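PDB 1YWM: C protein alpha-antigen from Streptococcus agalactiae, which may play a role in both virulence and immunity as a cell-wall-anchored surface protein, represented here by its N-terminal domain. Local coordinates for residues K34-Y46 against V116-D128. Sequence-based numbering, arbitrary orientation.
Sequences KNIQNGNAYIDLY and VALTIYDSTTLRD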
loop_
_atom_site.group_PDB
_atom_site.type_symbol
_atom_site.label_atom_id
_atom_site.label_comp_id
_atom_site.label_asym_id
_atom_site.label_seq_id
_atom_site.Cartn_x
_atom_site.Cartn_y
_atom_site.Cartn_z
ATOM N N LYS A 34 2.664 6.323 -4.178
ATOM C CA LYS A 34 1.964 5.283 -3.402
ATOM C C LYS A 34 2.597 3.874 -3.598
ATOM O O LYS A 34 2.608 3.053 -2.671
ATOM C CB LYS A 34 0.464 5.259 -3.712
ATOM C CG LYS A 34 -0.317 4.237 -2.932
ATOM C CD LYS A 34 -0.232 4.466 -1.405
ATOM C CE LYS A 34 -1.085 3.451 -0.627
ATOM N NZ LYS A 34 -2.585 3.589 -0.871
ATOM N N ASN A 35 3.131 3.607 -4.793
ATOM C CA ASN A 35 3.594 2.270 -5.151
ATOM C C ASN A 35 5.099 2.097 -5.388
ATOM O O ASN A 35 5.593 0.979 -5.357
ATOM C CB ASN A 35 2.807 1.760 -6.373
ATOM C CG ASN A 35 1.324 1.682 -6.105
ATOM O OD1 ASN A 35 0.563 2.550 -6.553
ATOM N ND2 ASN A 35 0.900 0.655 -5.350
ATOM N N ILE A 36 5.793 3.196 -5.671
ATOM C CA ILE A 36 7.220 3.192 -5.982
ATOM C C ILE A 36 7.949 4.074 -4.969
ATOM O O ILE A 36 7.658 5.278 -4.852
ATOM C CB ILE A 36 7.475 3.735 -7.434
ATOM C CG1 ILE A 36 6.638 2.979 -8.478
ATOM C CG2 ILE A 36 8.951 3.682 -7.767
ATOM C CD1 ILE A 36 6.913 1.434 -8.576
ATOM N N GLN A 37 8.851 3.461 -4.211
ATOM C CA GLN A 37 9.722 4.178 -3.286
ATOM C C GLN A 37 11.112 3.568 -3.305
ATOM O O GLN A 37 11.247 2.340 -3.239
ATOM C CB GLN A 37 9.177 4.078 -1.867
ATOM C CG GLN A 37 9.847 5.020 -0.884
ATOM C CD GLN A 37 9.210 4.931 0.475
ATOM O OE1 GLN A 37 9.793 4.377 1.402
ATOM N NE2 GLN A 37 7.999 5.451 0.594
ATOM N N ASN A 38 12.121 4.437 -3.368
ATOM C CA ASN A 38 13.527 4.040 -3.431
ATOM C C ASN A 38 13.776 3.029 -4.561
ATOM O O ASN A 38 14.605 2.126 -4.426
ATOM C CB ASN A 38 14.001 3.476 -2.074
ATOM C CG ASN A 38 14.004 4.528 -0.958
ATOM O OD1 ASN A 38 14.521 5.632 -1.129
ATOM N ND2 ASN A 38 13.430 4.177 0.190
ATOM N N GLY A 39 13.033 3.166 -5.655
ATOM C CA GLY A 39 13.171 2.253 -6.784
ATOM C C GLY A 39 12.588 0.872 -6.555
ATOM O O GLY A 39 12.775 -0.024 -7.379
ATOM N N ASN A 40 11.872 0.700 -5.441
ATOM C CA ASN A 40 11.190 -0.538 -5.136
ATOM C C ASN A 40 9.678 -0.389 -5.265
ATOM O O ASN A 40 9.144 0.731 -5.201
ATOM C CB ASN A 40 11.539 -0.988 -3.718
ATOM C CG ASN A 40 13.007 -1.150 -3.532
ATOM O OD1 ASN A 40 13.728 -1.480 -4.486
ATOM N ND2 ASN A 40 13.482 -0.886 -2.323
ATOM N N ALA A 41 8.994 -1.513 -5.463
ATOM C CA ALA A 41 7.556 -1.460 -5.601
ATOM C C ALA A 41 6.852 -1.941 -4.345
ATOM O O ALA A 41 7.368 -2.789 -3.607
ATOM C CB ALA A 41 7.073 -2.250 -6.833
ATOM N N TYR A 42 5.646 -1.414 -4.151
ATOM C CA TYR A 42 4.758 -1.812 -3.051
ATOM C C TYR A 42 3.354 -1.872 -3.566
ATOM O O TYR A 42 2.945 -0.994 -4.314
ATOM C CB TYR A 42 4.735 -0.724 -1.971
ATOM C CG TYR A 42 6.037 -0.557 -1.265
ATOM C CD1 TYR A 42 7.094 0.131 -1.863
ATOM C CD2 TYR A 42 6.213 -1.061 0.023
ATOM C CE1 TYR A 42 8.320 0.270 -1.206
ATOM C CE2 TYR A 42 7.422 -0.890 0.697
ATOM C CZ TYR A 42 8.462 -0.239 0.075
ATOM O OH TYR A 42 9.654 -0.064 0.747
ATOM N N ILE A 43 2.614 -2.882 -3.129
ATOM C CA ILE A 43 1.219 -3.076 -3.536
ATOM C C ILE A 43 0.425 -3.474 -2.296
ATOM O O ILE A 43 0.832 -4.370 -1.548
ATOM C CB ILE A 43 1.126 -4.184 -4.622
ATOM C CG1 ILE A 43 1.712 -3.656 -5.954
ATOM C CG2 ILE A 43 -0.319 -4.661 -4.802
ATOM C CD1 ILE A 43 1.763 -4.754 -7.107
ATOM N N ASP A 44 -0.685 -2.779 -2.084
ATOM C CA ASP A 44 -1.572 -3.024 -0.946
ATOM C C ASP A 44 -2.740 -3.833 -1.484
ATOM O O ASP A 44 -3.439 -3.367 -2.398
ATOM C CB ASP A 44 -2.052 -1.662 -0.420
ATOM C CG ASP A 44 -2.880 -1.771 0.841
ATOM O OD1 ASP A 44 -3.260 -2.896 1.280
ATOM O OD2 ASP A 44 -3.171 -0.738 1.448
ATOM N N LEU A 45 -2.930 -5.043 -0.966
ATOM C CA LEU A 45 -4.013 -5.905 -1.457
ATOM C C LEU A 45 -5.388 -5.270 -1.254
ATOM O O LEU A 45 -6.331 -5.587 -1.980
ATOM C CB LEU A 45 -3.963 -7.272 -0.798
ATOM C CG LEU A 45 -2.661 -8.069 -1.034
ATOM C CD1 LEU A 45 -2.745 -9.424 -0.390
ATOM C CD2 LEU A 45 -2.468 -8.257 -2.536
ATOM N N TYR A 46 -5.493 -4.348 -0.291
ATOM C CA TYR A 46 -6.742 -3.578 -0.147
ATOM C C TYR A 46 -7.085 -2.879 -1.466
ATOM O O TYR A 46 -8.248 -2.927 -1.942
ATOM C CB TYR A 46 -6.605 -2.563 1.003
ATOM C CG TYR A 46 -7.784 -1.616 1.120
ATOM C CD1 TYR A 46 -7.721 -0.347 0.587
ATOM C CD2 TYR A 46 -8.974 -2.016 1.768
ATOM C CE1 TYR A 46 -8.802 0.529 0.682
ATOM C CE2 TYR A 46 -10.070 -1.125 1.887
ATOM C CZ TYR A 46 -9.960 0.134 1.338
ATOM O OH TYR A 46 -10.997 1.034 1.425
ATOM N N VAL A 116 11.934 -5.569 -10.460
ATOM C CA VAL A 116 11.690 -4.651 -9.351
ATOM C C VAL A 116 11.444 -5.474 -8.061
ATOM O O VAL A 116 10.627 -6.389 -8.055
ATOM C CB VAL A 116 10.422 -3.750 -9.623
ATOM C CG1 VAL A 116 10.427 -2.555 -8.736
ATOM C CG2 VAL A 116 10.352 -3.272 -11.124
ATOM N N ALA A 117 12.152 -5.167 -6.979
ATOM C CA ALA A 117 11.827 -5.766 -5.678
ATOM C C ALA A 117 10.406 -5.301 -5.301
ATOM O O ALA A 117 10.059 -4.148 -5.571
ATOM C CB ALA A 117 12.800 -5.281 -4.630
ATOM N N LEU A 118 9.619 -6.203 -4.721
ATOM C CA LEU A 118 8.195 -5.964 -4.451
ATOM C C LEU A 118 7.879 -6.310 -2.985
ATOM O O LEU A 118 8.259 -7.368 -2.485
ATOM C CB LEU A 118 7.299 -6.807 -5.373
ATOM C CG LEU A 118 5.796 -6.771 -5.067
ATOM C CD1 LEU A 118 5.326 -5.286 -5.214
ATOM C CD2 LEU A 118 5.017 -7.716 -6.030
ATOM N N THR A 119 7.151 -5.418 -2.329
ATOM C CA THR A 119 6.626 -5.680 -1.000
ATOM C C THR A 119 5.107 -5.726 -1.087
ATOM O O THR A 119 4.491 -4.758 -1.531
ATOM C CB THR A 119 7.026 -4.496 -0.087
ATOM O OG1 THR A 119 8.437 -4.522 0.114
ATOM C CG2 THR A 119 6.402 -4.678 1.365
ATOM N N ILE A 120 4.493 -6.833 -0.691
ATOM C CA ILE A 120 3.046 -6.899 -0.738
ATOM C C ILE A 120 2.549 -6.762 0.708
ATOM O O ILE A 120 3.059 -7.415 1.607
ATOM C CB ILE A 120 2.541 -8.236 -1.329
ATOM C CG1 ILE A 120 3.053 -8.430 -2.782
ATOM C CG2 ILE A 120 1.036 -8.263 -1.304
ATOM C CD1 ILE A 120 2.861 -9.861 -3.274
ATOM N N TYR A 121 1.547 -5.922 0.904
ATOM C CA TYR A 121 0.988 -5.730 2.242
ATOM C C TYR A 121 -0.505 -5.627 2.117
ATOM O O TYR A 121 -1.044 -5.670 1.016
ATOM C CB TYR A 121 1.610 -4.499 2.902
ATOM C CG TYR A 121 1.281 -3.132 2.300
ATOM C CD1 TYR A 121 1.901 -2.682 1.129
ATOM C CD2 TYR A 121 0.372 -2.264 2.929
ATOM C CE1 TYR A 121 1.623 -1.399 0.598
ATOM C CE2 TYR A 121 0.089 -0.985 2.406
ATOM C CZ TYR A 121 0.720 -0.556 1.256
ATOM O OH TYR A 121 0.469 0.680 0.712
ATOM N N ASP A 122 -1.197 -5.532 3.245
ATOM C CA ASP A 122 -2.647 -5.484 3.187
ATOM C C ASP A 122 -3.102 -4.624 4.345
ATOM O O ASP A 122 -2.949 -5.032 5.504
ATOM C CB ASP A 122 -3.231 -6.874 3.348
ATOM C CG ASP A 122 -4.696 -6.917 3.038
ATOM O OD1 ASP A 122 -5.317 -5.837 2.866
ATOM O OD2 ASP A 122 -5.295 -7.991 2.879
ATOM N N SER A 123 -3.647 -3.448 4.023
ATOM C CA SER A 123 -4.155 -2.541 5.062
ATOM C C SER A 123 -5.646 -2.829 5.435
ATOM O O SER A 123 -6.232 -2.102 6.237
ATOM C CB SER A 123 -3.983 -1.094 4.622
ATOM O OG SER A 123 -4.793 -0.818 3.488
ATOM N N THR A 124 -6.233 -3.891 4.886
ATOM C CA THR A 124 -7.664 -4.148 5.060
ATOM C C THR A 124 -8.117 -4.180 6.538
ATOM O O THR A 124 -9.100 -3.513 6.914
ATOM C CB THR A 124 -8.096 -5.439 4.328
ATOM O OG1 THR A 124 -7.949 -5.259 2.899
ATOM C CG2 THR A 124 -9.605 -5.676 4.510
ATOM N N THR A 125 -7.427 -4.957 7.361
ATOM C CA THR A 125 -7.851 -5.080 8.762
ATOM C C THR A 125 -7.613 -3.779 9.537
ATOM O O THR A 125 -8.443 -3.370 10.364
ATOM C CB THR A 125 -7.146 -6.235 9.405
ATOM O OG1 THR A 125 -7.581 -7.445 8.745
ATOM C CG2 THR A 125 -7.643 -6.401 10.855
ATOM N N LEU A 126 -6.464 -3.146 9.294
ATOM C CA LEU A 126 -6.216 -1.823 9.856
ATOM C C LEU A 126 -7.338 -0.868 9.498
ATOM O O LEU A 126 -7.857 -0.149 10.375
ATOM C CB LEU A 126 -4.865 -1.268 9.387
ATOM C CG LEU A 126 -4.463 0.180 9.737
ATOM C CD1 LEU A 126 -4.388 0.343 11.277
ATOM C CD2 LEU A 126 -3.086 0.458 9.100
ATOM N N ARG A 127 -7.744 -0.854 8.229
ATOM C CA ARG A 127 -8.772 0.108 7.813
ATOM C C ARG A 127 -10.121 -0.181 8.488
ATOM O O ARG A 127 -10.832 0.735 8.887
ATOM C CB ARG A 127 -8.918 0.118 6.290
ATOM C CG ARG A 127 -7.765 0.866 5.579
ATOM C CD ARG A 127 -7.833 0.690 4.015
ATOM N NE ARG A 127 -6.699 1.335 3.360
ATOM C CZ ARG A 127 -6.551 2.645 3.201
ATOM N NH1 ARG A 127 -5.465 3.105 2.599
ATOM N NH2 ARG A 127 -7.482 3.512 3.617
ATOM N N ASP A 128 -10.448 -1.464 8.639
ATOM C CA ASP A 128 -11.658 -1.867 9.354
ATOM C C ASP A 128 -11.567 -1.440 10.802
ATOM O O ASP A 128 -12.526 -0.906 11.348
ATOM C CB ASP A 128 -11.801 -3.393 9.344
ATOM C CG ASP A 128 -12.292 -3.918 8.026
ATOM O OD1 ASP A 128 -12.767 -3.110 7.200
ATOM O OD2 ASP A 128 -12.243 -5.131 7.739
HETATM O O HOH W 1 1.069 0.800 -1.986
HETATM O O HOH W 2 -3.833 1.589 0.633
HETATM O O HOH W 3 13.843 -2.730 -7.040
HETATM O O HOH W 4 9.687 -3.229 -1.943
#
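Lys34 brings CE to within 3.4 Å of Tyr121 OH, and a water donates to both that hydroxyl and Lys34 O. Its NZ shares a second water with Asp44 OD2 and Arg127 NH1, and also bonds the backbone O of Asp162. After the type I' turn of Gln37 to Asn40, strand 40-44 runs parallel to strand 116-121, the bonds alternating from Ala41 N to Ala117 O through to Leu45 N and Tyr121 O. Ala41 and Ile43 meet Leu118 CD1 on a buried sheet face, consistent with the interior of the beta sandwich, where Ala41 also touches Leu92, and Ile43 and Leu118 touch Phe71, of other strands. On the other face Tyr42 lies alongside Thr119, its CD2 3.5 Å from Thr119 CB. Asp44 lays CB over one face of the Tyr121 ring, 3.8 Å from the centroid, with the carboxylate stacked on it, planes 27° apart. The anti chi1 of Asp44 (-175°) swings both oxygens toward Ser123: OD1 accepts from Ser123 N at 2.8 Å, OD2 from Ser123 OG at 2.6 Å through its syn lone pair. From the opposite face of the carboxylate plane, Tyr46 N also donates to OD1, making Asp44 the N-cap of helix 45-49. Leu45 CG packs on Ile120 CG2 at 3.7 Å. The Tyr46 ring carries Arg127 CD over its centre, 3.3 Å from the centroid, and the guanidinium stacks on it with planes 17° apart. Arg127 NE donates to Ser123 OG at 2.9 Å, while NH2 forms a salt bridge with Asp162 of helix 144-163. One carboxylate thus ties the start of helix 45-49 to the turn before helix 124-137, where sandwich meets three-helix bundle; Lys34 and Arg127, linked to OD2 through water, may ease its charge against nearby Asp122.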